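Local coordinates for protein pyridoxal kinase (PDB 4S1H) that binds ADP and magnesium and, as a member of the pyridoxine kinase family, probably phosphorylates pyridoxal to pyridoxal 5'-phosphate with ATP, at residues M64-L67 / E68-L72; E154-S157 / V158-I162; V90-T93 / I94-K98. All blocks are in the same frame, centred on the assembly; numbering follows the deposited sequence.

Interaction 1: residues M64-L67 / E68-L72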
loop_
_atom_site.group_PDB
_atom_site.type_symbol
_atom_site.label_atom_id
_atom_site.label_comp_id
_atom_site.label_asym_id
_atom_site.label_seq_id
_atom_site.Cartn_x
_atom_site.Cartn_y
_atom_site.Cartn_z
ATOM N N MET A 64 -8.530 10.041 -11.170
ATOM C CA MET A 64 -9.628 10.638 -10.412
ATOM C C MET A 64 -10.953 10.551 -11.183
ATOM O O MET A 64 -12.005 10.232 -10.607
ATOM C CB MET A 64 -9.301 12.074 -10.017
ATOM C CG MET A 64 -8.101 12.183 -9.090
ATOM S SD MET A 64 -8.303 11.369 -7.502
ATOM C CE MET A 64 -9.480 12.457 -6.712
ATOM N N ASP A 65 -10.892 10.753 -12.495
ATOM C CA ASP A 65 -12.074 10.595 -13.361
ATOM C C ASP A 65 -12.607 9.166 -13.328
ATOM O O ASP A 65 -13.796 8.956 -13.264
ATOM C CB ASP A 65 -11.754 10.944 -14.808
ATOM C CG ASP A 65 -11.532 12.443 -15.024
ATOM O OD1 ASP A 65 -11.810 13.278 -14.118
ATOM O OD2 ASP A 65 -11.108 12.777 -16.141
ATOM N N SER A 66 -11.708 8.193 -13.354
ATOM C CA SER A 66 -12.117 6.767 -13.326
ATOM C C SER A 66 -12.800 6.394 -12.000
ATOM O O SER A 66 -13.807 5.683 -11.984
ATOM C CB SER A 66 -10.875 5.915 -13.533
ATOM O OG SER A 66 -11.203 4.544 -13.685
ATOM N N LEU A 67 -12.266 6.898 -10.886
ATOM C CA LEU A 67 -12.907 6.697 -9.573
ATOM C C LEU A 67 -14.309 7.271 -9.562
ATOM O O LEU A 67 -15.211 6.653 -9.031
ATOM C CB LEU A 67 -12.092 7.307 -8.444
ATOM C CG LEU A 67 -10.715 6.672 -8.232
ATOM C CD1 LEU A 67 -9.878 7.536 -7.301
ATOM C CD2 LEU A 67 -10.759 5.265 -7.688
ATOM N N GLU A 68 -14.492 8.440 -10.158
ATOM C CA GLU A 68 -15.814 9.086 -10.184
ATOM C C GLU A 68 -16.794 8.333 -11.077
ATOM O O GLU A 68 -17.896 8.005 -10.642
ATOM C CB GLU A 68 -15.675 10.543 -10.635
ATOM C CG GLU A 68 -16.943 11.368 -10.436
ATOM C CD GLU A 68 -16.752 12.842 -10.784
ATOM O OE1 GLU A 68 -15.720 13.422 -10.409
ATOM O OE2 GLU A 68 -17.642 13.429 -11.419
ATOM N N VAL A 69 -16.376 8.014 -12.303
ATOM C CA VAL A 69 -17.256 7.350 -13.284
ATOM C C VAL A 69 -17.684 5.950 -12.818
ATOM O O VAL A 69 -18.833 5.535 -13.049
ATOM C CB VAL A 69 -16.569 7.264 -14.664
ATOM C CG1 VAL A 69 -17.308 6.311 -15.602
ATOM C CG2 VAL A 69 -16.481 8.651 -15.273
ATOM N N ASN A 70 -16.770 5.224 -12.179
ATOM C CA ASN A 70 -17.079 3.917 -11.605
ATOM C C ASN A 70 -17.750 3.966 -10.217
ATOM O O ASN A 70 -17.957 2.921 -9.601
ATOM C CB ASN A 70 -15.833 3.027 -11.562
ATOM C CG ASN A 70 -15.324 2.652 -12.932
ATOM O OD1 ASN A 70 -16.107 2.318 -13.837
ATOM N ND2 ASN A 70 -14.012 2.651 -13.087
ATOM N N HIS A 71 -18.113 5.170 -9.748
ATOM C CA HIS A 71 -18.807 5.408 -8.465
ATOM C C HIS A 71 -18.082 4.875 -7.229
ATOM O O HIS A 71 -18.702 4.570 -6.207
ATOM C CB HIS A 71 -20.228 4.857 -8.552
ATOM C CG HIS A 71 -20.929 5.221 -9.824
ATOM N ND1 HIS A 71 -21.415 6.488 -10.061
ATOM C CD2 HIS A 71 -21.195 4.499 -10.937
ATOM C CE1 HIS A 71 -21.974 6.524 -11.260
ATOM N NE2 HIS A 71 -21.852 5.330 -11.812
ATOM N N LEU A 72 -16.750 4.862 -7.295
ATOM C CA LEU A 72 -15.915 4.320 -6.208
ATOM C C LEU A 72 -15.622 5.321 -5.083
ATOM O O LEU A 72 -15.168 4.918 -4.008
ATOM C CB LEU A 72 -14.596 3.781 -6.795
ATOM C CG LEU A 72 -14.804 2.614 -7.782
ATOM C CD1 LEU A 72 -13.526 2.240 -8.515
ATOM C CD2 LEU A 72 -15.377 1.391 -7.076
#
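M64 to L67 and E68 to L72 form the C-terminal end of helix 57-69 and the Schellman motif that closes it. Three i to i+4 backbone bonds run from E68 N to M64 O, V69 N to D65 O and N70 N to S66 O, the middle one 2.9 Å between V69 N and D65 O. N70 is the first residue to leave helical angles, and H71 follows with a positive phi of 57° as the C-prime residue. The chain thereby curls back so that L72 N reaches L67 O at 2.9 Å, five residues away, while H71 N bonds to E68 O inside that loop. The reversal also brings L72 back over the last helical turn. Its side chain runs at about a right angle to that of L67, which rests on I34 and V36 of strand 33-41. The polar side chains serve other partners. E68 makes a salt bridge with R99, and S66 and N70 face the second subunit, where N43 OD1 accepts from both S66 OG and N70 ND2, and V49 O from N70 ND2 as well. S66 OG stands 3.4 Å from N70 ND2 without bonding to it. L67 CD2 meets L72 CD1 at 4.2 Å.

Interaction 2: residues E154-S157 / V158-I162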
loop_
_atom_site.group_PDB
_atom_site.type_symbol
_atom_site.label_atom_id
_atom_site.label_comp_id
_atom_site.label_asym_id
_atom_site.label_seq_id
_atom_site.Cartn_x
_atom_site.Cartn_y
_atom_site.Cartn_z
ATOM N N GLU A 154 8.702 33.191 11.441
ATOM C CA GLU A 154 9.592 32.254 12.122
ATOM C C GLU A 154 8.748 31.464 13.135
ATOM O O GLU A 154 7.841 32.020 13.743
ATOM C CB GLU A 154 10.730 33.010 12.840
ATOM C CG GLU A 154 11.768 33.694 11.939
ATOM C CD GLU A 154 13.225 33.367 12.298
ATOM O OE1 GLU A 154 13.624 32.180 12.281
ATOM O OE2 GLU A 154 13.989 34.311 12.579
ATOM N N VAL A 155 9.066 30.198 13.334
ATOM C CA VAL A 155 8.405 29.374 14.372
ATOM C C VAL A 155 9.473 28.604 15.131
ATOM O O VAL A 155 9.838 27.509 14.743
ATOM C CB VAL A 155 7.349 28.407 13.799
ATOM C CG1 VAL A 155 6.643 27.714 14.947
ATOM C CG2 VAL A 155 6.353 29.180 12.947
ATOM N N ASN A 156 9.988 29.235 16.192
ATOM C CA ASN A 156 11.067 28.679 17.008
ATOM C C ASN A 156 10.650 28.423 18.450
ATOM O O ASN A 156 11.499 28.122 19.283
ATOM C CB ASN A 156 12.279 29.626 16.989
ATOM C CG ASN A 156 12.813 29.865 15.603
ATOM O OD1 ASN A 156 13.220 28.945 14.886
ATOM N ND2 ASN A 156 12.777 31.125 15.201
ATOM N N SER A 157 9.360 28.558 18.740
ATOM C CA SER A 157 8.851 28.460 20.074
ATOM C C SER A 157 7.365 28.390 20.034
ATOM O O SER A 157 6.774 28.661 19.002
ATOM C CB SER A 157 9.222 29.714 20.884
ATOM O OG SER A 157 8.610 30.881 20.329
ATOM N N VAL A 158 6.770 28.086 21.180
ATOM C CA VAL A 158 5.305 27.972 21.254
ATOM C C VAL A 158 4.659 29.342 21.009
ATOM O O VAL A 158 3.714 29.434 20.238
ATOM C CB VAL A 158 4.865 27.387 22.607
ATOM C CG1 VAL A 158 3.370 27.555 22.822
ATOM C CG2 VAL A 158 5.266 25.909 22.692
ATOM N N SER A 159 5.195 30.403 21.607
ATOM C CA SER A 159 4.605 31.702 21.363
ATOM C C SER A 159 4.584 31.997 19.833
ATOM O O SER A 159 3.572 32.457 19.286
ATOM C CB SER A 159 5.360 32.787 22.125
ATOM O OG SER A 159 6.672 32.899 21.623
ATOM N N GLU A 160 5.745 31.813 19.183
ATOM C CA GLU A 160 5.808 32.024 17.742
ATOM C C GLU A 160 4.804 31.170 16.999
ATOM O O GLU A 160 4.161 31.658 16.092
ATOM C CB GLU A 160 7.226 31.855 17.209
ATOM C CG GLU A 160 8.121 32.986 17.667
ATOM C CD GLU A 160 9.546 32.950 17.126
ATOM O OE1 GLU A 160 10.021 31.869 16.728
ATOM O OE2 GLU A 160 10.206 34.023 17.140
ATOM N N ALA A 161 4.701 29.882 17.355
ATOM C CA ALA A 161 3.684 29.036 16.749
ATOM C C ALA A 161 2.297 29.626 16.945
ATOM O O ALA A 161 1.501 29.558 16.023
ATOM C CB ALA A 161 3.766 27.616 17.288
ATOM N N ILE A 162 2.009 30.165 18.130
ATOM C CA ILE A 162 0.656 30.708 18.368
ATOM C C ILE A 162 0.381 31.884 17.390
ATOM O O ILE A 162 -0.681 31.976 16.807
ATOM C CB ILE A 162 0.468 31.099 19.848
ATOM C CG1 ILE A 162 0.337 29.844 20.732
ATOM C CG2 ILE A 162 -0.726 32.021 20.009
ATOM C CD1 ILE A 162 0.554 30.122 22.214
HETATM O O HOH W 1 5.603 33.569 14.603
#
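E160, in the first turn of helix 158-170, lays its side chain back along the loop from E154 to S157, the N-cap residue. CB lies 3.5 Å from E154 O and also packs on S157 OG. CG continues past the same hydroxyl, 3.4 Å from S157 OG. With chi2 at -177° the extended chain brings CD to 3.9 Å from N156 N, and this backbone N donates to OE1 at 2.7 Å, nearly along the C-O axis. N156 ND2 adds a weak bond to the same OE1, the amide and carboxylate planes standing 52° apart. Beside this, S157 OG and S159 OG share a hydrogen bond of 3.1 Å, and A161 N closes the first helical turn on S157 O at 2.9 Å. One water bridges E154 O and E160 O. On the inner side V155 CG1 packs against A161 CB at 3.7 Å, V155 also touching helix 144-151 and A161 reaching I181 and L190. One firm and one weak N-H donor thus meet OE1, which would tend to favour the ionised form of E160, though the E154 carboxylate nearby would oppose this.

Interaction 3: residues V90-T93 / I94-K98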
loop_
_atom_site.group_PDB
_atom_site.type_symbol
_atom_site.label_atom_id
_atom_site.label_comp_id
_atom_site.label_asym_id
_atom_site.label_seq_id
_atom_site.Cartn_x
_atom_site.Cartn_y
_atom_site.Cartn_z
ATOM N N VAL A 90 -1.439 19.799 -7.010
ATOM C CA VAL A 90 -2.087 20.431 -5.889
ATOM C C VAL A 90 -3.338 21.172 -6.353
ATOM O O VAL A 90 -4.380 21.068 -5.711
ATOM C CB VAL A 90 -1.135 21.401 -5.138
ATOM C CG1 VAL A 90 -1.851 22.104 -3.983
ATOM C CG2 VAL A 90 0.088 20.651 -4.611
ATOM N N TYR A 91 -3.208 21.968 -7.415
ATOM C CA TYR A 91 -4.349 22.733 -7.928
ATOM C C TYR A 91 -5.449 21.793 -8.421
ATOM O O TYR A 91 -6.614 22.039 -8.156
ATOM C CB TYR A 91 -3.940 23.749 -8.991
ATOM C CG TYR A 91 -3.154 24.912 -8.404
ATOM C CD1 TYR A 91 -3.710 25.711 -7.435
ATOM C CD2 TYR A 91 -1.851 25.162 -8.809
ATOM C CE1 TYR A 91 -3.001 26.771 -6.880
ATOM C CE2 TYR A 91 -1.134 26.219 -8.268
ATOM C CZ TYR A 91 -1.723 27.004 -7.304
ATOM O OH TYR A 91 -1.040 28.049 -6.720
ATOM N N GLU A 92 -5.080 20.690 -9.060
ATOM C CA GLU A 92 -6.095 19.712 -9.461
ATOM C C GLU A 92 -6.783 19.060 -8.258
ATOM O O GLU A 92 -8.017 18.914 -8.242
ATOM C CB GLU A 92 -5.490 18.649 -10.334
ATOM C CG GLU A 92 -6.479 17.602 -10.845
ATOM C CD GLU A 92 -7.703 18.158 -11.556
ATOM O OE1 GLU A 92 -7.735 19.346 -12.000
ATOM O OE2 GLU A 92 -8.660 17.360 -11.686
ATOM N N THR A 93 -6.004 18.746 -7.229
ATOM C CA THR A 93 -6.556 18.232 -5.992
ATOM C C THR A 93 -7.553 19.219 -5.390
ATOM O O THR A 93 -8.591 18.806 -4.877
ATOM C CB THR A 93 -5.455 17.888 -4.999
ATOM O OG1 THR A 93 -4.710 16.771 -5.504
ATOM C CG2 THR A 93 -6.021 17.552 -3.627
ATOM N N ILE A 94 -7.244 20.513 -5.400
ATOM C CA ILE A 94 -8.192 21.520 -4.903
ATOM C C ILE A 94 -9.536 21.364 -5.612
ATOM O O ILE A 94 -10.558 21.396 -4.954
ATOM C CB ILE A 94 -7.645 22.958 -5.028
ATOM C CG1 ILE A 94 -6.537 23.204 -3.986
ATOM C CG2 ILE A 94 -8.743 24.005 -4.858
ATOM C CD1 ILE A 94 -5.689 24.415 -4.285
ATOM N N ASN A 95 -9.516 21.198 -6.938
ATOM C CA ASN A 95 -10.756 20.996 -7.690
ATOM C C ASN A 95 -11.505 19.778 -7.200
ATOM O O ASN A 95 -12.715 19.838 -7.044
ATOM C CB ASN A 95 -10.491 20.851 -9.179
ATOM C CG ASN A 95 -9.903 22.089 -9.810
ATOM O OD1 ASN A 95 -10.185 23.206 -9.407
ATOM N ND2 ASN A 95 -9.086 21.877 -10.848
ATOM N N ARG A 96 -10.783 18.690 -6.969
ATOM C CA ARG A 96 -11.401 17.416 -6.542
ATOM C C ARG A 96 -11.934 17.535 -5.124
ATOM O O ARG A 96 -13.042 17.099 -4.857
ATOM C CB ARG A 96 -10.399 16.284 -6.617
ATOM C CG ARG A 96 -9.851 16.034 -8.016
ATOM C CD ARG A 96 -10.905 15.659 -9.026
ATOM N NE ARG A 96 -10.334 15.595 -10.383
ATOM C CZ ARG A 96 -10.811 14.869 -11.382
ATOM N NH1 ARG A 96 -11.885 14.115 -11.208
ATOM N NH2 ARG A 96 -10.204 14.897 -12.574
ATOM N N VAL A 97 -11.205 18.253 -4.252
ATOM C CA VAL A 97 -11.657 18.507 -2.874
ATOM C C VAL A 97 -12.958 19.263 -2.805
ATOM O O VAL A 97 -13.874 18.888 -2.050
ATOM C CB VAL A 97 -10.609 19.304 -2.078
ATOM C CG1 VAL A 97 -11.168 19.809 -0.733
ATOM C CG2 VAL A 97 -9.378 18.463 -1.855
ATOM N N LYS A 98 -13.035 20.348 -3.566
ATOM C CA LYS A 98 -14.238 21.134 -3.660
ATOM C C LYS A 98 -15.418 20.273 -4.096
ATOM O O LYS A 98 -16.478 20.357 -3.498
ATOM C CB LYS A 98 -14.067 22.322 -4.612
ATOM C CG LYS A 98 -13.249 23.446 -3.998
ATOM C CD LYS A 98 -13.364 24.755 -4.765
ATOM C CE LYS A 98 -12.543 24.728 -6.041
ATOM N NZ LYS A 98 -12.754 25.973 -6.829
HETATM O O HOH W 2 -7.771 24.471 -8.678
#
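E92 and R96, one turn apart on helix 87-100, are joined by a salt bridge that depends on how both chains bend. The E92 side chain leaves with CG anti to the backbone N (chi1 -178°), then turns at chi2 (53°), which swings its carboxylate forward along the helix, toward N95 and R96. R96 also bends at chi2, and OE2 accepts from R96 NE at 2.8 Å and, more weakly, from R96 NH2 at 3.0 Å. It sits at the guanidinium edge, and the NE approach is on its anti side, somewhat out of the carboxylate plane; the two flat groups are turned 78° apart. The other oxygen, OE1, is met from above the carboxylate plane by N95 ND2 at 3.1 Å, so both oxygens are engaged, which constrains the group's rotation. A water links N95 OD1 to Y91 O. Apolar contacts lie elsewhere: I94 CD1 meets the Y91 ring obliquely, 3.9 Å from CD1 of Y91, and T93 CG2 meets V97 CG2 at 3.9 Å. In the beta-alpha-beta unit of strands 78-81 and 107-110, T93 and V97 rest on strand 78-81, V90 and I94 on helix 124-133, and E92 and R96 on helix 57-69.

Interactions 1 and 3 lie on the packed helices 57-69 and 87-100 and touch directly: D65 OD1 forms a 2.8 Å salt bridge with R96 NH2. R96 thus answers acidic residues of both helices. Interaction 2, on the opposite side of the chain's centre from interaction 1, lies about 20 Å from interaction 3 at the nearest atoms, and its V155 side chain about 11 Å from bound ADP. Interactions 2 and 3 are mostly buried; interaction 1 is only partly so and alone meets the second subunit. The helix end rests on backbone bonds, the helix start on neutral N-H and hydroxyl groups, and only interaction 3 has a salt bridge between its own segments.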